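Local coordinates for LEOA (Escherichia coli, PDB 4AUR), which is a bacterial dynamin from an enterotoxigenic strain and, as a dynamin-family GTPase, probably binds and hydrolyses GTP, at residues Phe329-Leu332 with Asn333-Lys337; Asn297-Val300 with Glu301-Glu305; Val159-Val162 with Leu163-Asn167; Asp304-Met307 with His308-Asn312. All coordinates share one frame; numbering follows the deposited sequence.

Contact 1: Phe329-Leu332 with Asn333-Lys337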
loop_
_atom_site.group_PDB
_atom_site.type_symbol
_atom_site.label_atom_id
_atom_site.label_comp_id
_atom_site.label_asym_id
_atom_site.label_seq_id
_atom_site.Cartn_x
_atom_site.Cartn_y
_atom_site.Cartn_z
ATOM N N PHE A 329 -28.863 24.423 -36.185
ATOM C CA PHE A 329 -30.244 24.631 -36.534
ATOM C C PHE A 329 -30.621 26.118 -36.562
ATOM O O PHE A 329 -31.317 26.554 -37.455
ATOM C CB PHE A 329 -31.116 23.901 -35.539
ATOM C CG PHE A 329 -32.552 24.190 -35.696
ATOM C CD1 PHE A 329 -33.295 23.518 -36.651
ATOM C CD2 PHE A 329 -33.158 25.152 -34.918
ATOM C CE1 PHE A 329 -34.635 23.783 -36.802
ATOM C CE2 PHE A 329 -34.487 25.439 -35.066
ATOM C CZ PHE A 329 -35.227 24.761 -36.011
ATOM N N GLU A 330 -30.183 26.883 -35.572
ATOM C CA GLU A 330 -30.500 28.278 -35.544
ATOM C C GLU A 330 -29.960 28.919 -36.815
ATOM O O GLU A 330 -30.625 29.743 -37.437
ATOM C CB GLU A 330 -29.893 28.966 -34.307
ATOM C CG GLU A 330 -30.669 28.745 -33.014
ATOM C CD GLU A 330 -29.951 29.251 -31.774
ATOM O OE1 GLU A 330 -29.379 30.359 -31.797
ATOM O OE2 GLU A 330 -29.967 28.555 -30.756
ATOM N N GLU A 331 -28.748 28.542 -37.201
ATOM C CA GLU A 331 -28.075 29.193 -38.329
ATOM C C GLU A 331 -28.761 28.846 -39.638
ATOM O O GLU A 331 -28.930 29.709 -40.475
ATOM C CB GLU A 331 -26.590 28.813 -38.369
ATOM C CG GLU A 331 -25.877 29.026 -39.694
ATOM C CD GLU A 331 -24.381 28.754 -39.593
ATOM O OE1 GLU A 331 -23.785 29.115 -38.556
ATOM O OE2 GLU A 331 -23.794 28.188 -40.538
ATOM N N LEU A 332 -29.141 27.587 -39.799
ATOM C CA LEU A 332 -29.834 27.136 -41.001
ATOM C C LEU A 332 -31.241 27.711 -41.124
ATOM O O LEU A 332 -31.729 27.886 -42.226
ATOM C CB LEU A 332 -29.932 25.613 -41.029
ATOM C CG LEU A 332 -28.658 24.798 -41.173
ATOM C CD1 LEU A 332 -28.951 23.317 -41.027
ATOM C CD2 LEU A 332 -28.001 25.049 -42.505
ATOM N N ASN A 333 -31.887 27.975 -39.999
ATOM C CA ASN A 333 -33.227 28.515 -39.989
ATOM C C ASN A 333 -33.232 29.999 -40.409
ATOM O O ASN A 333 -34.100 30.434 -41.155
ATOM C CB ASN A 333 -33.873 28.327 -38.617
ATOM C CG ASN A 333 -35.387 28.159 -38.694
ATOM O OD1 ASN A 333 -35.921 27.306 -39.433
ATOM N ND2 ASN A 333 -36.094 28.956 -37.906
ATOM N N LEU A 334 -32.254 30.773 -39.959
ATOM C CA LEU A 334 -32.088 32.125 -40.475
ATOM C C LEU A 334 -31.841 32.132 -41.981
ATOM O O LEU A 334 -32.427 32.910 -42.721
ATOM C CB LEU A 334 -30.928 32.833 -39.788
ATOM C CG LEU A 334 -31.299 33.440 -38.447
ATOM C CD1 LEU A 334 -30.042 33.714 -37.630
ATOM C CD2 LEU A 334 -32.121 34.715 -38.642
HETATM N N MSE A 335 -30.971 31.257 -42.436
HETATM C CA MSE A 335 -30.597 31.248 -43.819
HETATM C C MSE A 335 -31.807 31.085 -44.653
HETATM O O MSE A 335 -31.964 31.780 -45.620
HETATM C CB MSE A 335 -29.634 30.114 -44.044
HETATM C CG MSE A 335 -28.735 30.422 -45.224
HETATM SE SE MSE A 335 -27.661 28.814 -45.470
HETATM C CE MSE A 335 -26.450 29.119 -43.940
ATOM N N GLU A 336 -32.693 30.185 -44.242
ATOM C CA GLU A 336 -33.930 29.885 -44.967
ATOM C C GLU A 336 -34.951 30.990 -44.822
ATOM O O GLU A 336 -35.631 31.294 -45.771
ATOM C CB GLU A 336 -34.522 28.558 -44.486
ATOM C CG GLU A 336 -35.601 27.955 -45.384
ATOM C CD GLU A 336 -36.295 26.735 -44.776
ATOM O OE1 GLU A 336 -36.092 26.434 -43.581
ATOM O OE2 GLU A 336 -37.051 26.053 -45.499
ATOM N N LYS A 337 -35.077 31.585 -43.643
ATOM C CA LYS A 337 -36.011 32.696 -43.466
ATOM C C LYS A 337 -35.571 33.878 -44.346
ATOM O O LYS A 337 -36.410 34.569 -44.955
ATOM C CB LYS A 337 -36.108 33.115 -41.989
ATOM C CG LYS A 337 -36.671 34.521 -41.764
ATOM C CD LYS A 337 -36.510 35.037 -40.323
ATOM C CE LYS A 337 -36.631 36.568 -40.247
ATOM N NZ LYS A 337 -36.665 37.100 -38.846
#

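Contact 2: Asn297-Val300 with Glu301-Glu305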
loop_
_atom_site.group_PDB
_atom_site.type_symbol
_atom_site.label_atom_id
_atom_site.label_comp_id
_atom_site.label_asym_id
_atom_site.label_seq_id
_atom_site.Cartn_x
_atom_site.Cartn_y
_atom_site.Cartn_z
ATOM N N ASN A 297 -5.059 -1.369 -3.958
ATOM C CA ASN A 297 -6.126 -0.421 -3.668
ATOM C C ASN A 297 -6.009 0.799 -4.563
ATOM O O ASN A 297 -6.999 1.287 -5.056
ATOM C CB ASN A 297 -6.124 0.047 -2.174
ATOM C CG ASN A 297 -6.416 -1.073 -1.157
ATOM O OD1 ASN A 297 -6.027 -0.958 -0.001
ATOM N ND2 ASN A 297 -7.090 -2.141 -1.565
ATOM N N THR A 298 -4.787 1.298 -4.730
ATOM C CA THR A 298 -4.524 2.446 -5.566
ATOM C C THR A 298 -5.023 2.174 -6.967
ATOM O O THR A 298 -5.563 3.055 -7.617
ATOM C CB THR A 298 -3.021 2.760 -5.684
ATOM O OG1 THR A 298 -2.459 3.015 -4.402
ATOM C CG2 THR A 298 -2.794 3.994 -6.540
ATOM N N PHE A 299 -4.840 0.954 -7.440
ATOM C CA PHE A 299 -5.209 0.645 -8.803
ATOM C C PHE A 299 -6.697 0.543 -8.914
ATOM O O PHE A 299 -7.263 1.039 -9.841
ATOM C CB PHE A 299 -4.600 -0.662 -9.328
ATOM C CG PHE A 299 -5.299 -1.148 -10.556
ATOM C CD1 PHE A 299 -5.215 -0.419 -11.733
ATOM C CD2 PHE A 299 -6.131 -2.227 -10.519
ATOM C CE1 PHE A 299 -5.904 -0.799 -12.865
ATOM C CE2 PHE A 299 -6.836 -2.604 -11.635
ATOM C CZ PHE A 299 -6.720 -1.895 -12.814
ATOM N N VAL A 300 -7.323 -0.137 -7.973
ATOM C CA VAL A 300 -8.744 -0.401 -8.047
ATOM C C VAL A 300 -9.517 0.857 -7.780
ATOM O O VAL A 300 -10.572 1.037 -8.348
ATOM C CB VAL A 300 -9.185 -1.443 -7.026
ATOM C CG1 VAL A 300 -10.698 -1.646 -7.071
ATOM C CG2 VAL A 300 -8.448 -2.751 -7.251
ATOM N N GLU A 301 -9.012 1.720 -6.912
ATOM C CA GLU A 301 -9.681 2.983 -6.658
ATOM C C GLU A 301 -9.631 3.833 -7.937
ATOM O O GLU A 301 -10.660 4.162 -8.499
ATOM C CB GLU A 301 -9.064 3.684 -5.444
ATOM C CG GLU A 301 -9.063 5.212 -5.456
ATOM C CD GLU A 301 -7.697 5.777 -5.037
ATOM O OE1 GLU A 301 -6.739 5.775 -5.879
ATOM O OE2 GLU A 301 -7.583 6.194 -3.857
ATOM N N LYS A 302 -8.430 4.143 -8.408
ATOM C CA LYS A 302 -8.255 4.863 -9.662
ATOM C C LYS A 302 -9.104 4.328 -10.804
ATOM O O LYS A 302 -9.658 5.088 -11.548
ATOM C CB LYS A 302 -6.795 4.806 -10.082
ATOM C CG LYS A 302 -6.557 5.114 -11.549
ATOM C CD LYS A 302 -5.145 5.612 -11.830
ATOM C CE LYS A 302 -4.848 5.661 -13.339
ATOM N NZ LYS A 302 -5.882 6.314 -14.213
ATOM N N ASN A 303 -9.161 3.015 -10.970
ATOM C CA ASN A 303 -9.913 2.422 -12.067
ATOM C C ASN A 303 -11.379 2.604 -11.893
ATOM O O ASN A 303 -12.075 2.752 -12.860
ATOM C CB ASN A 303 -9.636 0.923 -12.218
ATOM C CG ASN A 303 -10.207 0.343 -13.518
ATOM O OD1 ASN A 303 -11.095 -0.503 -13.501
ATOM N ND2 ASN A 303 -9.685 0.804 -14.656
ATOM N N ASP A 304 -11.845 2.570 -10.656
ATOM C CA ASP A 304 -13.252 2.726 -10.356
ATOM C C ASP A 304 -13.641 4.188 -10.580
ATOM O O ASP A 304 -14.729 4.476 -11.044
ATOM C CB ASP A 304 -13.510 2.294 -8.908
ATOM C CG ASP A 304 -14.987 2.004 -8.615
ATOM O OD1 ASP A 304 -15.812 2.027 -9.554
ATOM O OD2 ASP A 304 -15.323 1.741 -7.432
ATOM N N GLU A 305 -12.727 5.103 -10.289
ATOM C CA GLU A 305 -13.000 6.521 -10.395
ATOM C C GLU A 305 -12.971 6.974 -11.854
ATOM O O GLU A 305 -13.799 7.791 -12.267
ATOM C CB GLU A 305 -12.011 7.308 -9.533
ATOM C CG GLU A 305 -12.227 7.070 -8.037
ATOM C CD GLU A 305 -11.063 7.518 -7.139
ATOM O OE1 GLU A 305 -9.972 7.861 -7.671
ATOM O OE2 GLU A 305 -11.240 7.514 -5.884
#

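Contact 3: Val159-Val162 with Leu163-Asn167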
loop_
_atom_site.group_PDB
_atom_site.type_symbol
_atom_site.label_atom_id
_atom_site.label_comp_id
_atom_site.label_asym_id
_atom_site.label_seq_id
_atom_site.Cartn_x
_atom_site.Cartn_y
_atom_site.Cartn_z
ATOM N N VAL A 159 34.693 -16.498 29.665
ATOM C CA VAL A 159 34.103 -15.262 29.180
ATOM C C VAL A 159 33.823 -15.341 27.674
ATOM O O VAL A 159 32.808 -14.885 27.220
ATOM C CB VAL A 159 35.033 -14.075 29.468
ATOM C CG1 VAL A 159 34.574 -12.830 28.728
ATOM C CG2 VAL A 159 35.109 -13.817 30.969
ATOM N N LYS A 160 34.725 -15.931 26.910
ATOM C CA LYS A 160 34.528 -16.097 25.476
ATOM C C LYS A 160 33.395 -17.063 25.192
ATOM O O LYS A 160 32.615 -16.888 24.270
ATOM C CB LYS A 160 35.812 -16.621 24.840
ATOM C CG LYS A 160 35.787 -16.615 23.332
ATOM C CD LYS A 160 37.121 -17.019 22.735
ATOM C CE LYS A 160 37.175 -16.672 21.250
ATOM N NZ LYS A 160 38.543 -16.244 20.837
ATOM N N TRP A 161 33.328 -18.111 25.990
ATOM C CA TRP A 161 32.298 -19.133 25.847
ATOM C C TRP A 161 30.925 -18.524 26.014
ATOM O O TRP A 161 30.037 -18.794 25.257
ATOM C CB TRP A 161 32.533 -20.179 26.920
ATOM C CG TRP A 161 31.596 -21.304 26.921
ATOM C CD1 TRP A 161 31.299 -22.116 25.887
ATOM C CD2 TRP A 161 30.842 -21.774 28.044
ATOM N NE1 TRP A 161 30.403 -23.058 26.287
ATOM C CE2 TRP A 161 30.103 -22.868 27.609
ATOM C CE3 TRP A 161 30.719 -21.360 29.382
ATOM C CZ2 TRP A 161 29.240 -23.575 28.458
ATOM C CZ3 TRP A 161 29.868 -22.060 30.221
ATOM C CH2 TRP A 161 29.137 -23.155 29.754
ATOM N N VAL A 162 30.777 -17.661 27.006
ATOM C CA VAL A 162 29.506 -17.037 27.308
ATOM C C VAL A 162 29.155 -15.975 26.305
ATOM O O VAL A 162 28.025 -15.920 25.814
ATOM C CB VAL A 162 29.538 -16.400 28.694
ATOM C CG1 VAL A 162 28.254 -15.641 28.972
ATOM C CG2 VAL A 162 29.714 -17.476 29.733
ATOM N N LEU A 163 30.111 -15.110 26.010
ATOM C CA LEU A 163 29.824 -13.907 25.223
ATOM C C LEU A 163 29.942 -14.175 23.742
ATOM O O LEU A 163 29.161 -13.671 22.964
ATOM C CB LEU A 163 30.760 -12.770 25.599
ATOM C CG LEU A 163 30.847 -12.377 27.063
ATOM C CD1 LEU A 163 31.827 -11.229 27.212
ATOM C CD2 LEU A 163 29.512 -11.957 27.639
ATOM N N ARG A 164 30.917 -14.965 23.343
ATOM C CA ARG A 164 31.082 -15.228 21.940
ATOM C C ARG A 164 30.344 -16.496 21.539
ATOM O O ARG A 164 29.369 -16.421 20.784
ATOM C CB ARG A 164 32.555 -15.316 21.571
ATOM C CG ARG A 164 32.779 -15.426 20.074
ATOM C CD ARG A 164 33.114 -14.069 19.500
ATOM N NE ARG A 164 31.934 -13.220 19.482
ATOM C CZ ARG A 164 31.949 -11.891 19.468
ATOM N NH1 ARG A 164 33.094 -11.208 19.490
ATOM N NH2 ARG A 164 30.797 -11.234 19.437
ATOM N N ASP A 165 30.802 -17.649 22.040
ATOM C CA ASP A 165 30.265 -18.949 21.624
ATOM C C ASP A 165 28.743 -18.976 21.832
ATOM O O ASP A 165 28.005 -19.172 20.875
ATOM C CB ASP A 165 30.950 -20.063 22.413
ATOM C CG ASP A 165 30.803 -21.451 21.778
ATOM O OD1 ASP A 165 30.001 -21.660 20.827
ATOM O OD2 ASP A 165 31.518 -22.361 22.271
ATOM N N LEU A 166 28.287 -18.726 23.059
ATOM C CA LEU A 166 26.878 -18.831 23.397
ATOM C C LEU A 166 26.123 -17.559 23.147
ATOM O O LEU A 166 24.904 -17.567 23.139
ATOM C CB LEU A 166 26.683 -19.197 24.863
ATOM C CG LEU A 166 27.256 -20.521 25.354
ATOM C CD1 LEU A 166 26.846 -20.704 26.799
ATOM C CD2 LEU A 166 26.797 -21.696 24.499
ATOM N N ASN A 167 26.822 -16.447 22.995
ATOM C CA ASN A 167 26.199 -15.261 22.437
ATOM C C ASN A 167 25.204 -14.624 23.408
ATOM O O ASN A 167 24.207 -14.067 22.990
ATOM C CB ASN A 167 25.527 -15.662 21.101
ATOM C CG ASN A 167 25.010 -14.484 20.309
ATOM O OD1 ASN A 167 23.939 -14.573 19.700
ATOM N ND2 ASN A 167 25.738 -13.370 20.330
#

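Contact 4: Asp304-Met307 with His308-Asn312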
loop_
_atom_site.group_PDB
_atom_site.type_symbol
_atom_site.label_atom_id
_atom_site.label_comp_id
_atom_site.label_asym_id
_atom_site.label_seq_id
_atom_site.Cartn_x
_atom_site.Cartn_y
_atom_site.Cartn_z
ATOM N N ASP A 304 -11.845 2.570 -10.656
ATOM C CA ASP A 304 -13.252 2.726 -10.356
ATOM C C ASP A 304 -13.641 4.188 -10.580
ATOM O O ASP A 304 -14.729 4.476 -11.044
ATOM C CB ASP A 304 -13.510 2.294 -8.908
ATOM C CG ASP A 304 -14.987 2.004 -8.615
ATOM O OD1 ASP A 304 -15.812 2.027 -9.554
ATOM O OD2 ASP A 304 -15.323 1.741 -7.432
ATOM N N GLU A 305 -12.727 5.103 -10.289
ATOM C CA GLU A 305 -13.000 6.521 -10.395
ATOM C C GLU A 305 -12.971 6.974 -11.854
ATOM O O GLU A 305 -13.799 7.791 -12.267
ATOM C CB GLU A 305 -12.011 7.308 -9.533
ATOM C CG GLU A 305 -12.227 7.070 -8.037
ATOM C CD GLU A 305 -11.063 7.518 -7.139
ATOM O OE1 GLU A 305 -9.972 7.861 -7.671
ATOM O OE2 GLU A 305 -11.240 7.514 -5.884
ATOM N N ASP A 306 -12.022 6.449 -12.626
ATOM C CA ASP A 306 -12.004 6.617 -14.079
ATOM C C ASP A 306 -13.338 6.230 -14.701
ATOM O O ASP A 306 -13.833 6.928 -15.567
ATOM C CB ASP A 306 -10.947 5.737 -14.739
ATOM C CG ASP A 306 -9.535 6.306 -14.662
ATOM O OD1 ASP A 306 -9.315 7.411 -14.121
ATOM O OD2 ASP A 306 -8.616 5.625 -15.174
HETATM N N MSE A 307 -13.921 5.106 -14.297
HETATM C CA MSE A 307 -15.159 4.647 -14.959
HETATM C C MSE A 307 -16.212 5.714 -14.835
HETATM O O MSE A 307 -16.900 6.010 -15.798
HETATM C CB MSE A 307 -15.736 3.334 -14.422
HETATM C CG MSE A 307 -14.765 2.160 -14.459
HETATM SE SE MSE A 307 -14.373 1.613 -16.307
HETATM C CE MSE A 307 -12.412 1.794 -16.218
ATOM N N HIS A 308 -16.346 6.302 -13.646
ATOM C CA HIS A 308 -17.320 7.358 -13.427
ATOM C C HIS A 308 -16.907 8.605 -14.187
ATOM O O HIS A 308 -17.717 9.208 -14.865
ATOM C CB HIS A 308 -17.542 7.609 -11.922
ATOM C CG HIS A 308 -18.195 6.443 -11.227
ATOM N ND1 HIS A 308 -19.492 6.046 -11.496
ATOM C CD2 HIS A 308 -17.713 5.554 -10.323
ATOM C CE1 HIS A 308 -19.784 4.979 -10.773
ATOM N NE2 HIS A 308 -18.721 4.657 -10.057
ATOM N N ARG A 309 -15.631 8.946 -14.121
ATOM C CA ARG A 309 -15.061 9.975 -14.965
ATOM C C ARG A 309 -15.376 9.785 -16.452
ATOM O O ARG A 309 -15.622 10.748 -17.149
ATOM C CB ARG A 309 -13.562 10.029 -14.755
ATOM C CG ARG A 309 -12.819 10.973 -15.675
ATOM C CD ARG A 309 -11.386 11.129 -15.212
ATOM N NE ARG A 309 -10.640 12.058 -16.059
ATOM C CZ ARG A 309 -9.551 12.736 -15.673
ATOM N NH1 ARG A 309 -9.060 12.600 -14.435
ATOM N NH2 ARG A 309 -8.937 13.555 -16.533
ATOM N N PHE A 310 -15.378 8.561 -16.952
ATOM C CA PHE A 310 -15.653 8.350 -18.372
ATOM C C PHE A 310 -17.117 8.586 -18.698
ATOM O O PHE A 310 -17.441 8.996 -19.789
ATOM C CB PHE A 310 -15.269 6.935 -18.829
ATOM C CG PHE A 310 -13.806 6.597 -18.676
ATOM C CD1 PHE A 310 -12.826 7.580 -18.641
ATOM C CD2 PHE A 310 -13.408 5.273 -18.583
ATOM C CE1 PHE A 310 -11.496 7.236 -18.509
ATOM C CE2 PHE A 310 -12.074 4.937 -18.456
ATOM C CZ PHE A 310 -11.125 5.916 -18.437
ATOM N N SER A 311 -18.009 8.311 -17.760
ATOM C CA SER A 311 -19.438 8.475 -18.018
ATOM C C SER A 311 -19.813 9.938 -17.901
ATOM O O SER A 311 -20.690 10.405 -18.610
ATOM C CB SER A 311 -20.259 7.604 -17.078
ATOM O OG SER A 311 -19.774 6.258 -17.139
ATOM N N ASN A 312 -19.113 10.673 -17.049
ATOM C CA ASN A 312 -19.244 12.127 -17.043
ATOM C C ASN A 312 -18.814 12.806 -18.321
ATOM O O ASN A 312 -19.498 13.676 -18.793
ATOM C CB ASN A 312 -18.429 12.723 -15.907
ATOM C CG ASN A 312 -19.069 12.475 -14.572
ATOM O OD1 ASN A 312 -20.268 12.117 -14.503
ATOM N ND2 ASN A 312 -18.289 12.649 -13.494
#

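Contact 1: Phe329-Leu332 with Asn333-Lys337
F329 and N333 sit one helical turn apart, and the side chains approach where F329 CZ lies 4.3 Å from N333 OD1. The oxygen stands obliquely to the ring. F329 carries CG anti to its backbone N (chi1 172°), a setting that swings the ring along the helix toward N333 although its CB starts out to one side. E331 and the selenomethionine M335 repeat the same spacing on another flank: E331 CG comes 4.3 Å from M335 CE, because the M335 chain runs extended through chi2 and then bends at chi3 (-76°), turning its methyl back toward the preceding turn. Both pairs belong to the long helix 275-343 of the dynamin-like helical domain, whose regular i to i+4 bonds include N333 N to F329 O at 3.0 Å and L334 N to E330 O at 3.2 Å. L334 CG lies 3.9 Å from E330 O. On the packed flank, L332 leans on I514 of helix 489-518 and on S377 of helix 368-408. Y515 lies edge-to-face with F329, and its OH is hydrogen-bonded to OE1 of E336.

Contact 2: Asn297-Val300 with Glu301-Glu305
F299 and N303 lie side by side, one turn apart on helix 275-343, part of the elongated helical bundle of the dynamin-like domain. Followed outward from CB, the F299 side chain first heads away from the following turn. With CG anti to the backbone N (chi1 163°), however, the ring is laid along the helix in the direction of N303. CD1 is still about 4.7 Å from N303 CB. One atom further out, CE1 reaches N303 CB at 4.2 Å, and CZ, the tip of the ring, comes to 4.1 Å from N303 CB. This methylene stands over one face of the ring, toward its rim, and the N303 amide plane is only 20° from the ring plane, so the two flat groups run nearly parallel. Around F299 the bundle closes in: F406 and L407 come from helix 368-408, I549 from helix 547-567, and L433 and I437 from helix 430-447. The N303 amide has its own partner, since OD1 is hydrogen-bonded to S546 OG.

Underneath, the backbone is regular. E301 N bonds to N297 O at 2.8 Å and N303 N to F299 O at 3.0 Å. The K302 chain bends at chi4, and its NZ meets S402 OG and Q399 O as well as D306 OD2, the last in a salt bridge. At the base of that chain, K302 CB rests 3.3 Å from T298 O.

Contact 3: Val159-Val162 with Leu163-Asn167
V159 O accepts from L163 N at 3.0 Å in an ordinary helical turn, but the turn after it widens. K160 O takes two donors, R164 N at 2.7 Å and D165 N at 3.0 Å, and W161 O receives L166 N at 2.8 Å, an i to i+5 bond that marks a pi-type turn. N167 then leaves the helical conformation with a positive phi of 71°. This widened turn belongs to helix 156-165, part of the beta-alpha-beta unit formed with strands 140-146 and 172-177, a building block of the P-loop NTPase fold to which the dynamin family belongs.

Because of the extra residue in the turn, L166 falls beside W161. L166 CD1 sits over one face of the indole, 4.2 Å from the centroid of the six-membered ring and 18° off its normal, a CH-pi contact displaced toward the rim. D165 OD2 lies in the indole plane at its edge, 3.6 Å from W161 CD1, with the carboxylate turned 76° from the ring. Helix 129-136 supplies R132, whose NH1 is salt-bridged to D165 OD2, and I135, which touches both W161 and L166.

On the flank facing the sheet, V162 packs on T172 and L163 on F174, both of strand 172-177. V159 and L163 run alongside each other, pointing the same way, and V159 CG1 meets L163 CD1 at 3.5 Å.

Contact 4: Asp304-Met307 with His308-Asn312
The F310 ring, on helix 275-343 of the dynamin-like helical domain, has D306 of the previous turn over one face: D306 CB lies 4.1 Å from the ring centroid and 28° off its normal, a CH-pi contact, and the backbone O of D306 is on that face too. The carboxylate of D306 is turned 33° from the ring plane. The methyl CE of the selenomethionine M307 comes in obliquely, 3.9 Å from F310 CE2. The second flat group, the H308 imidazole, inclines toward D304, with CD2 3.3 Å from D304 O and the D304 carboxylate running alongside in the same direction, its plane 42° from the ring.

F310 is set beside its own backbone N, CG being anti to the carbonyl carbon, and that choice folds the ring back over the carbonyl of D306. M307 bends at both chi2 and chi3 to bring its methyl round to the same phenyl group. Between neighbouring helices, F310 touches I396 of helix 368-408 and V539 of helix 530-544, and M307 touches L542. The charged ends engage elsewhere: the D306 carboxylate is held by K302, and R309, extended from CG to NE, forms a salt bridge to D395 OD2 through NE.

R309 N bonds to E305 O at 2.9 Å. Besides a weak bond from F310 N, M307 O takes two donors of one residue, S311 N and S311 OG, each 3.2 Å from M307 O and approaching that oxygen from opposite faces of its plane.

Contacts 1, 2 and 4 follow one another along helix 275-343, while contact 3 belongs to the GTPase-type fold, with its centre 101 Å from that of contact 1. Contacts 2 and 4 share D304 and E305, and their centres are 11 Å apart; both are partly buried, each placing a phenyl ring among packed helices. Contact 1 lies far out on the same helix, at the surface, with thin side-chain meetings and a single buried residue, L332. In contacts 1 and 2 the stronger backbone bonds are all i to i+4, contact 4 adds a serine hydroxyl bond, and contact 3 breaks the pattern with i to i+5 bonds in a helix whose flank packs on strand 172-177.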